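Local atomic coordinates of GTPase subunit of restriction endonuclease (Thermococcus gammatolerans, PDB entry 6P0F), a protein that probably binds DNA through its N-terminal YTH-like domain, serving substrate recognition by an McrB-type GTPase subunit of a restriction endonuclease. Residues V28-L33 with I41-C46; V49-G54 with K128-K133; E140-L145 with P149-I154. One frame throughout, in Å; residues are numbered along the deposited sequence.

Contact 1: V28-L33 with I41-C46; sequences VKRNEL and ILDNCC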
loop_
_atom_site.group_PDB
_atom_site.type_symbol
_atom_site.label_atom_id
_atom_site.label_comp_id
_atom_site.label_asym_id
_atom_site.label_seq_id
_atom_site.Cartn_x
_atom_site.Cartn_y
_atom_site.Cartn_z
ATOM N N VAL A 28 1.999 5.146 -13.067
ATOM C CA VAL A 28 2.121 6.351 -13.878
ATOM C C VAL A 28 3.443 6.347 -14.630
ATOM O O VAL A 28 4.464 5.839 -14.155
ATOM C CB VAL A 28 1.988 7.643 -13.045
ATOM C CG1 VAL A 28 0.694 7.671 -12.246
ATOM C CG2 VAL A 28 3.152 7.823 -12.116
ATOM N N LYS A 29 3.429 6.923 -15.831
ATOM C CA LYS A 29 4.667 7.056 -16.576
ATOM C C LYS A 29 5.644 7.897 -15.768
ATOM O O LYS A 29 5.251 8.838 -15.081
ATOM C CB LYS A 29 4.390 7.702 -17.931
ATOM C CG LYS A 29 3.625 6.782 -18.872
ATOM C CD LYS A 29 3.220 7.475 -20.166
ATOM C CE LYS A 29 2.145 6.653 -20.907
ATOM N NZ LYS A 29 1.620 7.341 -22.138
ATOM N N ARG A 30 6.920 7.545 -15.842
ATOM C CA ARG A 30 7.926 8.272 -15.073
ATOM C C ARG A 30 7.900 9.769 -15.379
ATOM O O ARG A 30 8.132 10.584 -14.482
ATOM C CB ARG A 30 9.314 7.704 -15.374
ATOM C CG ARG A 30 10.423 8.441 -14.681
ATOM C CD ARG A 30 11.803 7.830 -14.998
ATOM N NE ARG A 30 12.840 8.799 -14.670
ATOM C CZ ARG A 30 14.013 8.489 -14.148
ATOM N NH1 ARG A 30 14.325 7.237 -13.913
ATOM N NH2 ARG A 30 14.874 9.445 -13.863
ATOM N N ASN A 31 7.609 10.155 -16.622
ATOM C CA ASN A 31 7.599 11.587 -16.929
ATOM C C ASN A 31 6.535 12.358 -16.167
ATOM O O ASN A 31 6.675 13.575 -16.025
ATOM C CB ASN A 31 7.462 11.781 -18.448
ATOM C CG ASN A 31 8.691 11.303 -19.185
ATOM O OD1 ASN A 31 9.737 11.037 -18.579
ATOM N ND2 ASN A 31 8.584 11.204 -20.504
ATOM N N GLU A 32 5.469 11.699 -15.679
ATOM C CA GLU A 32 4.467 12.368 -14.868
ATOM C C GLU A 32 5.024 12.798 -13.515
ATOM O O GLU A 32 4.435 13.665 -12.860
ATOM C CB GLU A 32 3.224 11.475 -14.694
ATOM C CG GLU A 32 2.643 10.916 -16.025
ATOM C CD GLU A 32 1.379 10.033 -15.830
ATOM O OE1 GLU A 32 1.343 8.833 -16.305
ATOM O OE2 GLU A 32 0.416 10.552 -15.204
ATOM N N LEU A 33 6.152 12.231 -13.082
ATOM C CA LEU A 33 6.753 12.581 -11.802
ATOM C C LEU A 33 8.039 13.386 -11.930
ATOM O O LEU A 33 8.501 13.939 -10.925
ATOM C CB LEU A 33 7.066 11.312 -10.987
ATOM C CG LEU A 33 5.866 10.442 -10.612
ATOM C CD1 LEU A 33 6.322 9.159 -9.904
ATOM C CD2 LEU A 33 4.925 11.220 -9.768
ATOM N N ILE A 41 15.431 8.837 -6.758
ATOM C CA ILE A 41 14.307 7.979 -6.420
ATOM C C ILE A 41 13.779 7.293 -7.665
ATOM O O ILE A 41 13.566 6.074 -7.690
ATOM C CB ILE A 41 13.203 8.802 -5.728
ATOM C CG1 ILE A 41 13.743 9.469 -4.464
ATOM C CG2 ILE A 41 12.029 7.918 -5.481
ATOM C CD1 ILE A 41 14.156 8.536 -3.389
ATOM N N LEU A 42 13.550 8.074 -8.731
ATOM C CA LEU A 42 12.997 7.509 -9.956
ATOM C C LEU A 42 13.931 6.466 -10.564
ATOM O O LEU A 42 13.485 5.411 -11.037
ATOM C CB LEU A 42 12.720 8.635 -10.942
ATOM C CG LEU A 42 11.737 9.697 -10.468
ATOM C CD1 LEU A 42 11.617 10.792 -11.515
ATOM C CD2 LEU A 42 10.396 9.045 -10.189
ATOM N N ASP A 43 15.234 6.736 -10.555
ATOM C CA ASP A 43 16.204 5.791 -11.102
ATOM C C ASP A 43 16.212 4.484 -10.307
ATOM O O ASP A 43 16.277 3.383 -10.874
ATOM C CB ASP A 43 17.598 6.421 -11.080
ATOM C CG ASP A 43 17.826 7.477 -12.195
ATOM O OD1 ASP A 43 17.023 7.579 -13.154
ATOM O OD2 ASP A 43 18.854 8.191 -12.106
ATOM N N ASN A 44 16.208 4.590 -8.989
ATOM C CA ASN A 44 16.316 3.403 -8.154
ATOM C C ASN A 44 15.031 2.588 -8.120
ATOM O O ASN A 44 15.086 1.376 -7.884
ATOM C CB ASN A 44 16.717 3.813 -6.735
ATOM C CG ASN A 44 18.192 4.136 -6.620
ATOM O OD1 ASN A 44 18.949 4.065 -7.605
ATOM N ND2 ASN A 44 18.606 4.540 -5.427
ATOM N N CYS A 45 13.866 3.221 -8.340
ATOM C CA CYS A 45 12.597 2.586 -8.016
ATOM C C CYS A 45 11.529 2.525 -9.105
ATOM O O CYS A 45 10.475 1.929 -8.856
ATOM C CB CYS A 45 11.980 3.275 -6.790
ATOM S SG CYS A 45 12.947 2.981 -5.273
ATOM N N CYS A 46 11.715 3.135 -10.259
ATOM C CA CYS A 46 10.758 2.978 -11.353
ATOM C C CYS A 46 11.403 2.067 -12.388
ATOM O O CYS A 46 12.326 2.483 -13.088
ATOM C CB CYS A 46 10.371 4.324 -11.963
ATOM S SG CYS A 46 9.532 5.354 -10.786
HETATM O O HOH W 1 13.322 4.721 -14.643
#

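Contact 2: V49-G54 with K128-K133; sequences VCYFWG and KKKPEK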
loop_
_atom_site.group_PDB
_atom_site.type_symbol
_atom_site.label_atom_id
_atom_site.label_comp_id
_atom_site.label_asym_id
_atom_site.label_seq_id
_atom_site.Cartn_x
_atom_site.Cartn_y
_atom_site.Cartn_z
ATOM N N VAL A 49 7.222 1.976 -15.533
ATOM C CA VAL A 49 6.303 2.962 -14.969
ATOM C C VAL A 49 6.555 2.992 -13.469
ATOM O O VAL A 49 7.289 2.147 -12.934
ATOM C CB VAL A 49 4.848 2.633 -15.327
ATOM C CG1 VAL A 49 4.723 2.534 -16.856
ATOM C CG2 VAL A 49 4.422 1.377 -14.687
ATOM N N CYS A 50 5.973 3.961 -12.783
ATOM C CA CYS A 50 6.146 4.120 -11.348
ATOM C C CYS A 50 4.874 3.728 -10.608
ATOM O O CYS A 50 3.766 4.045 -11.039
ATOM C CB CYS A 50 6.488 5.564 -10.971
ATOM S SG CYS A 50 7.946 6.230 -11.806
ATOM N N TYR A 51 5.053 3.070 -9.470
ATOM C CA TYR A 51 3.943 2.652 -8.623
ATOM C C TYR A 51 4.140 3.254 -7.245
ATOM O O TYR A 51 5.207 3.116 -6.656
ATOM C CB TYR A 51 3.876 1.130 -8.493
ATOM C CG TYR A 51 3.666 0.438 -9.811
ATOM C CD1 TYR A 51 2.396 0.324 -10.350
ATOM C CD2 TYR A 51 4.733 -0.067 -10.520
ATOM C CE1 TYR A 51 2.186 -0.263 -11.569
ATOM C CE2 TYR A 51 4.534 -0.691 -11.756
ATOM C CZ TYR A 51 3.250 -0.786 -12.262
ATOM O OH TYR A 51 2.993 -1.391 -13.476
ATOM N N PHE A 52 3.108 3.885 -6.700
ATOM C CA PHE A 52 3.291 4.505 -5.397
ATOM C C PHE A 52 1.939 4.732 -4.729
ATOM O O PHE A 52 0.898 4.797 -5.383
ATOM C CB PHE A 52 4.089 5.821 -5.513
ATOM C CG PHE A 52 3.413 6.919 -6.330
ATOM C CD1 PHE A 52 3.474 6.911 -7.712
ATOM C CD2 PHE A 52 2.743 7.961 -5.712
ATOM C CE1 PHE A 52 2.852 7.921 -8.445
ATOM C CE2 PHE A 52 2.147 8.954 -6.453
ATOM C CZ PHE A 52 2.184 8.914 -7.808
ATOM N N TRP A 53 1.991 4.838 -3.407
ATOM C CA TRP A 53 0.833 5.087 -2.566
ATOM C C TRP A 53 1.216 6.183 -1.586
ATOM O O TRP A 53 2.389 6.488 -1.408
ATOM C CB TRP A 53 0.404 3.807 -1.852
ATOM C CG TRP A 53 -0.881 3.974 -1.095
ATOM C CD1 TRP A 53 -1.078 3.838 0.252
ATOM C CD2 TRP A 53 -2.153 4.353 -1.648
ATOM N NE1 TRP A 53 -2.391 4.124 0.573
ATOM C CE2 TRP A 53 -3.074 4.413 -0.579
ATOM C CE3 TRP A 53 -2.594 4.644 -2.933
ATOM C CZ2 TRP A 53 -4.419 4.773 -0.772
ATOM C CZ3 TRP A 53 -3.937 4.972 -3.118
ATOM C CH2 TRP A 53 -4.827 5.009 -2.039
ATOM N N GLY A 54 0.220 6.868 -1.033
ATOM C CA GLY A 54 0.500 7.985 -0.160
ATOM C C GLY A 54 -0.448 7.973 1.027
ATOM O O GLY A 54 -1.579 7.494 0.933
ATOM N N LYS A 128 8.823 -0.935 -6.623
ATOM C CA LYS A 128 9.514 -1.087 -7.907
ATOM C C LYS A 128 8.698 -1.939 -8.875
ATOM O O LYS A 128 8.575 -1.600 -10.057
ATOM C CB LYS A 128 10.898 -1.695 -7.725
ATOM C CG LYS A 128 11.653 -1.799 -9.045
ATOM C CD LYS A 128 13.055 -1.287 -8.918
ATOM C CE LYS A 128 13.812 -2.063 -7.893
ATOM N NZ LYS A 128 15.299 -1.991 -8.147
ATOM N N LYS A 129 8.166 -3.067 -8.400
ATOM C CA LYS A 129 7.264 -3.898 -9.196
ATOM C C LYS A 129 5.843 -3.618 -8.729
ATOM O O LYS A 129 5.622 -3.376 -7.539
ATOM C CB LYS A 129 7.592 -5.387 -9.058
ATOM C CG LYS A 129 9.053 -5.750 -9.403
ATOM C CD LYS A 129 9.339 -5.690 -10.910
ATOM C CE LYS A 129 10.797 -6.044 -11.211
ATOM N NZ LYS A 129 11.114 -5.949 -12.661
ATOM N N LYS A 130 4.889 -3.590 -9.682
ATOM C CA LYS A 130 3.469 -3.542 -9.365
ATOM C C LYS A 130 3.215 -4.510 -8.216
ATOM O O LYS A 130 3.622 -5.678 -8.303
ATOM C CB LYS A 130 2.604 -3.913 -10.580
ATOM C CG LYS A 130 1.133 -3.764 -10.363
ATOM C CD LYS A 130 0.319 -4.291 -11.563
ATOM C CE LYS A 130 -1.159 -4.320 -11.241
ATOM N NZ LYS A 130 -1.988 -4.709 -12.429
ATOM N N PRO A 131 2.589 -4.070 -7.129
ATOM C CA PRO A 131 2.178 -5.024 -6.089
ATOM C C PRO A 131 1.432 -6.199 -6.702
ATOM O O PRO A 131 0.582 -6.035 -7.576
ATOM C CB PRO A 131 1.292 -4.175 -5.165
ATOM C CG PRO A 131 1.886 -2.824 -5.248
ATOM C CD PRO A 131 2.290 -2.678 -6.725
ATOM N N GLU A 132 1.753 -7.396 -6.213
ATOM C CA GLU A 132 1.273 -8.633 -6.797
ATOM C C GLU A 132 -0.110 -8.973 -6.276
ATOM O O GLU A 132 -0.313 -9.022 -5.060
ATOM C CB GLU A 132 2.231 -9.755 -6.420
ATOM C CG GLU A 132 2.016 -11.010 -7.163
ATOM C CD GLU A 132 2.886 -11.039 -8.381
ATOM O OE1 GLU A 132 4.106 -11.260 -8.229
ATOM O OE2 GLU A 132 2.349 -10.807 -9.478
ATOM N N LYS A 133 -1.060 -9.213 -7.187
ATOM C CA LYS A 133 -2.387 -9.648 -6.765
ATOM C C LYS A 133 -2.314 -11.082 -6.268
ATOM O O LYS A 133 -1.935 -12.000 -7.014
ATOM C CB LYS A 133 -3.384 -9.531 -7.910
ATOM C CG LYS A 133 -4.843 -9.694 -7.506
ATOM C CD LYS A 133 -5.782 -9.367 -8.687
ATOM C CE LYS A 133 -7.228 -9.282 -8.248
ATOM N NZ LYS A 133 -8.147 -8.913 -9.377
HETATM O O HOH W 2 8.459 0.272 -11.667
#

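Contact 3: E140-L145 with P149-I154; sequences EINSKL and PDYFPI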
loop_
_atom_site.group_PDB
_atom_site.type_symbol
_atom_site.label_atom_id
_atom_site.label_comp_id
_atom_site.label_asym_id
_atom_site.label_seq_id
_atom_site.Cartn_x
_atom_site.Cartn_y
_atom_site.Cartn_z
ATOM N N GLU A 140 -9.234 -15.423 3.593
ATOM C CA GLU A 140 -8.213 -16.465 3.667
ATOM C C GLU A 140 -6.897 -15.910 4.211
ATOM O O GLU A 140 -6.219 -16.563 5.012
ATOM C CB GLU A 140 -7.977 -17.095 2.287
ATOM C CG GLU A 140 -9.128 -17.889 1.675
ATOM C CD GLU A 140 -8.903 -18.210 0.168
ATOM O OE1 GLU A 140 -8.812 -17.263 -0.658
ATOM O OE2 GLU A 140 -8.811 -19.407 -0.197
ATOM N N ILE A 141 -6.492 -14.717 3.762
ATOM C CA ILE A 141 -5.269 -14.116 4.292
ATOM C C ILE A 141 -5.435 -13.797 5.780
ATOM O O ILE A 141 -4.532 -14.041 6.590
ATOM C CB ILE A 141 -4.888 -12.857 3.490
ATOM C CG1 ILE A 141 -4.568 -13.248 2.047
ATOM C CG2 ILE A 141 -3.722 -12.150 4.149
ATOM C CD1 ILE A 141 -3.429 -14.260 1.910
ATOM N N ASN A 142 -6.569 -13.205 6.163
ATOM C CA ASN A 142 -6.792 -12.938 7.584
ATOM C C ASN A 142 -6.711 -14.221 8.400
ATOM O O ASN A 142 -6.101 -14.250 9.474
ATOM C CB ASN A 142 -8.150 -12.268 7.808
ATOM C CG ASN A 142 -8.083 -10.754 7.633
ATOM O OD1 ASN A 142 -7.066 -10.117 7.916
ATOM N ND2 ASN A 142 -9.211 -10.163 7.243
ATOM N N SER A 143 -7.328 -15.287 7.899
ATOM C CA SER A 143 -7.309 -16.568 8.603
ATOM C C SER A 143 -5.886 -17.046 8.824
ATOM O O SER A 143 -5.515 -17.434 9.942
ATOM C CB SER A 143 -8.125 -17.582 7.812
ATOM O OG SER A 143 -9.499 -17.202 7.871
ATOM N N LYS A 144 -5.052 -16.985 7.782
ATOM C CA LYS A 144 -3.668 -17.407 7.943
ATOM C C LYS A 144 -2.947 -16.545 8.975
ATOM O O LYS A 144 -2.086 -17.042 9.716
ATOM C CB LYS A 144 -2.946 -17.365 6.592
ATOM C CG LYS A 144 -1.675 -18.185 6.562
ATOM C CD LYS A 144 -1.918 -19.664 6.916
ATOM C CE LYS A 144 -0.795 -20.576 6.423
ATOM N NZ LYS A 144 -1.212 -22.017 6.401
ATOM N N LEU A 145 -3.289 -15.261 9.054
ATOM C CA LEU A 145 -2.653 -14.350 10.002
ATOM C C LEU A 145 -3.237 -14.446 11.412
ATOM O O LEU A 145 -2.717 -13.788 12.320
ATOM C CB LEU A 145 -2.789 -12.897 9.539
ATOM C CG LEU A 145 -1.877 -12.480 8.374
ATOM C CD1 LEU A 145 -2.289 -11.133 7.796
ATOM C CD2 LEU A 145 -0.437 -12.416 8.834
ATOM N N PRO A 149 -11.967 -13.168 9.983
ATOM C CA PRO A 149 -12.033 -13.169 8.519
ATOM C C PRO A 149 -12.328 -11.812 7.891
ATOM O O PRO A 149 -11.829 -11.535 6.802
ATOM C CB PRO A 149 -13.162 -14.161 8.219
ATOM C CG PRO A 149 -13.204 -15.077 9.413
ATOM C CD PRO A 149 -12.722 -14.291 10.591
ATOM N N ASP A 150 -13.163 -10.984 8.511
ATOM C CA ASP A 150 -13.581 -9.727 7.900
ATOM C C ASP A 150 -12.756 -8.529 8.364
ATOM O O ASP A 150 -13.133 -7.380 8.077
ATOM C CB ASP A 150 -15.077 -9.483 8.175
ATOM C CG ASP A 150 -15.418 -9.439 9.649
ATOM O OD1 ASP A 150 -14.548 -9.681 10.513
ATOM O OD2 ASP A 150 -16.608 -9.187 9.962
ATOM N N TYR A 151 -11.640 -8.764 9.058
ATOM C CA TYR A 151 -10.766 -7.686 9.495
ATOM C C TYR A 151 -10.282 -6.851 8.308
ATOM O O TYR A 151 -9.758 -7.376 7.322
ATOM C CB TYR A 151 -9.582 -8.274 10.248
ATOM C CG TYR A 151 -8.569 -7.276 10.754
ATOM C CD1 TYR A 151 -8.936 -6.225 11.563
ATOM C CD2 TYR A 151 -7.230 -7.414 10.426
ATOM C CE1 TYR A 151 -7.998 -5.320 12.020
ATOM C CE2 TYR A 151 -6.286 -6.549 10.896
ATOM C CZ TYR A 151 -6.657 -5.490 11.666
ATOM O OH TYR A 151 -5.682 -4.620 12.109
ATOM N N PHE A 152 -10.437 -5.533 8.430
ATOM C CA PHE A 152 -10.253 -4.614 7.297
ATOM C C PHE A 152 -9.847 -3.265 7.868
ATOM O O PHE A 152 -10.624 -2.297 7.863
ATOM C CB PHE A 152 -11.544 -4.541 6.467
ATOM C CG PHE A 152 -11.419 -3.851 5.126
ATOM C CD1 PHE A 152 -10.403 -4.129 4.267
ATOM C CD2 PHE A 152 -12.381 -2.951 4.704
ATOM C CE1 PHE A 152 -10.321 -3.502 3.033
ATOM C CE2 PHE A 152 -12.299 -2.327 3.479
ATOM C CZ PHE A 152 -11.252 -2.593 2.638
ATOM N N PRO A 153 -8.613 -3.156 8.365
ATOM C CA PRO A 153 -8.176 -1.898 8.970
ATOM C C PRO A 153 -7.911 -0.845 7.914
ATOM O O PRO A 153 -7.509 -1.144 6.786
ATOM C CB PRO A 153 -6.890 -2.276 9.710
ATOM C CG PRO A 153 -6.310 -3.383 8.874
ATOM C CD PRO A 153 -7.520 -4.159 8.331
ATOM N N ILE A 154 -8.118 0.419 8.294
ATOM C CA ILE A 154 -7.637 1.489 7.418
ATOM C C ILE A 154 -6.125 1.417 7.276
ATOM O O ILE A 154 -5.583 1.514 6.164
ATOM C CB ILE A 154 -8.112 2.858 7.931
ATOM C CG1 ILE A 154 -9.605 3.010 7.626
ATOM C CG2 ILE A 154 -7.348 3.962 7.247
ATOM C CD1 ILE A 154 -10.215 4.222 8.251
#

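Contact 1: V28-L33 with I41-C46
Arg30 reaches across to helix 39-45 and takes hold of Asp43 with the end of its guanidinium. NH1 and NH2 both turn to one carboxylate atom, at 2.8 Å from Arg30 NH1 to Asp43 OD1 and 2.9 Å from Arg30 NH2 to the same OD1. The oxygen lies close to the guanidinium plane, but the two groups are not coplanar: their planes stand 43° apart, NH1 meets OD1 on its anti side, and NH2 comes in from above the carboxylate. Because both nitrogens share one oxygen, neither bond is straight; the angle at the NH1 hydrogen is 147°.

One face of the guanidinium rests on Leu42, whose CB is 3.5 Å from Arg30 CZ. An arginine suits this place because its flat cation can lie on an apolar side chain while its rim still serves charges. It gets there by a fully stretched chain, CG anti to the backbone N (chi1 177°). Deeper in, Leu33 CD1 packs 4.1 Å from Leu42 CD2, so the buried leucine pair lies beneath the charged layer.

In this YTH-like domain the contact joins the turn after the short, weakly bonded strand 28-29 to the C-terminal end of helix 39-45. Cys46 is the first residue to leave that helix, and its carbonyl receives a water 2.9 Å from Cys46 O that also accepts from Arg30 NH1.

In the second shell, Glu34 forms a further salt bridge with Arg30 NE, so that acids engage different edges of the cation. The turn is held by Glu32 N to Lys29 O, while the Glu32 carboxylate folds back to accept from Lys29 N, 2.9 Å from OE1. Disulfides from Cys45 to Cys98 and from Cys46 to Cys50 fasten the helix end to the adjoining strands.

Contact 2: V49-G54 with K128-K133
Tyr51 and Lys130 bring their CA atoms to 6.3 Å, the nearest approach of the two backbones, just past the end of strand 123-127, whose Phe127 is still backbone-bonded to Tyr51, so that 128-131 has peeled away from strand 49-55. The Tyr51 side chain points at the other segment, and the Lys130 backbone lies over one face of its ring. Lys130 CB stands 3.9 Å from the centroid of the Tyr51 ring and 21° off its normal, a CH-pi contact. Beside it, Lys130 N lies 3.6 Å from Tyr51 CE2, also over the face. Lys130 CG, anti to its backbone N (chi1 -175°), still grazes the rim at Tyr51 CE1, and from there the extended chain carries NZ away from the ring. Next in the chain, Pro131 touches Tyr51 CB loosely with CD and also packs on Ile24 of helix 15-26 and Tyr93. Replacing Tyr51 with an alanine would probably open a gap beneath Lys130 and leave its CA and CB without their flat support. A tyrosine suits this partly exposed place by offering a broad apolar face, just as lysine combines a greasy stem with a charged end. The contact thus probably rests on dispersion and a weak CH-pi attraction, with no paired charges between the two residues.

Contact 3: E140-L145 with P149-I154
Asn142 leaves helix 138-145 on the side facing Pro149 and Tyr151, and its amide bridges the two. Its CB lies 3.9 Å from Pro149 O, near where the backbones come closest. CG stands beside the backbone N (chi1 -85°), a setting that brings the amide between the carbonyls of the loop. At the tip, ND2 donates twice: 3.0 Å from Asn142 ND2 to Pro149 O and 2.8 Å from ND2 to Tyr151 O, with N-H...O angles of 168° and 164°. Both acceptors lie near the amide plane, yet they are met differently. The Tyr151 oxygen is approached in its carbonyl plane on a lone pair, the Pro149 oxygen from above its plane. OD1 hydrogen-bonds Tyr74 OH and also faces the edge of the Tyr151 ring, 3.7 Å from CD2. Asparagine suits this buried place because one small planar group carries two donors and an acceptor, and together these partners hold the amide against rotation. Bonded to two main-chain carbonyls, this helix side chain ties the loop back onto helix 138-145 before the chain enters strand 155-158.

Tyr151 also packs against Pro153 CD over one ring face, and its side chain comes within about 3 Å of a bound MES molecule. Around this, Tyr74 comes from strand 70-76, Leu145 packs on Val166 of helix 160-174, and backbone bonds from Asp150 to Val84 and from Ile154 to Gly9 join the loop to strands 83-84 and 5-11.

From the N terminus, contact 1 comes first, closing a loop of seven residues between segments 28-33 and 41-46, so tying the turn after strand 28-29 to helix 39-45. Contact 2 opens three residues later and closes a much longer excursion of 73 residues, rich in strands. Contact 3 follows, with only three residues between its segments, folding the loop that leads to strand 155-158 back onto helix 138-145. The three are in series: none nests in or crosses another. Contacts 1 and 2 touch, Val28 O lying 2.8 Å from Cys50 N in neighbouring strands of the mixed sheet. Contact 3 lies on the opposite side of the chain's centre, its centre about 32 Å from that of contact 1.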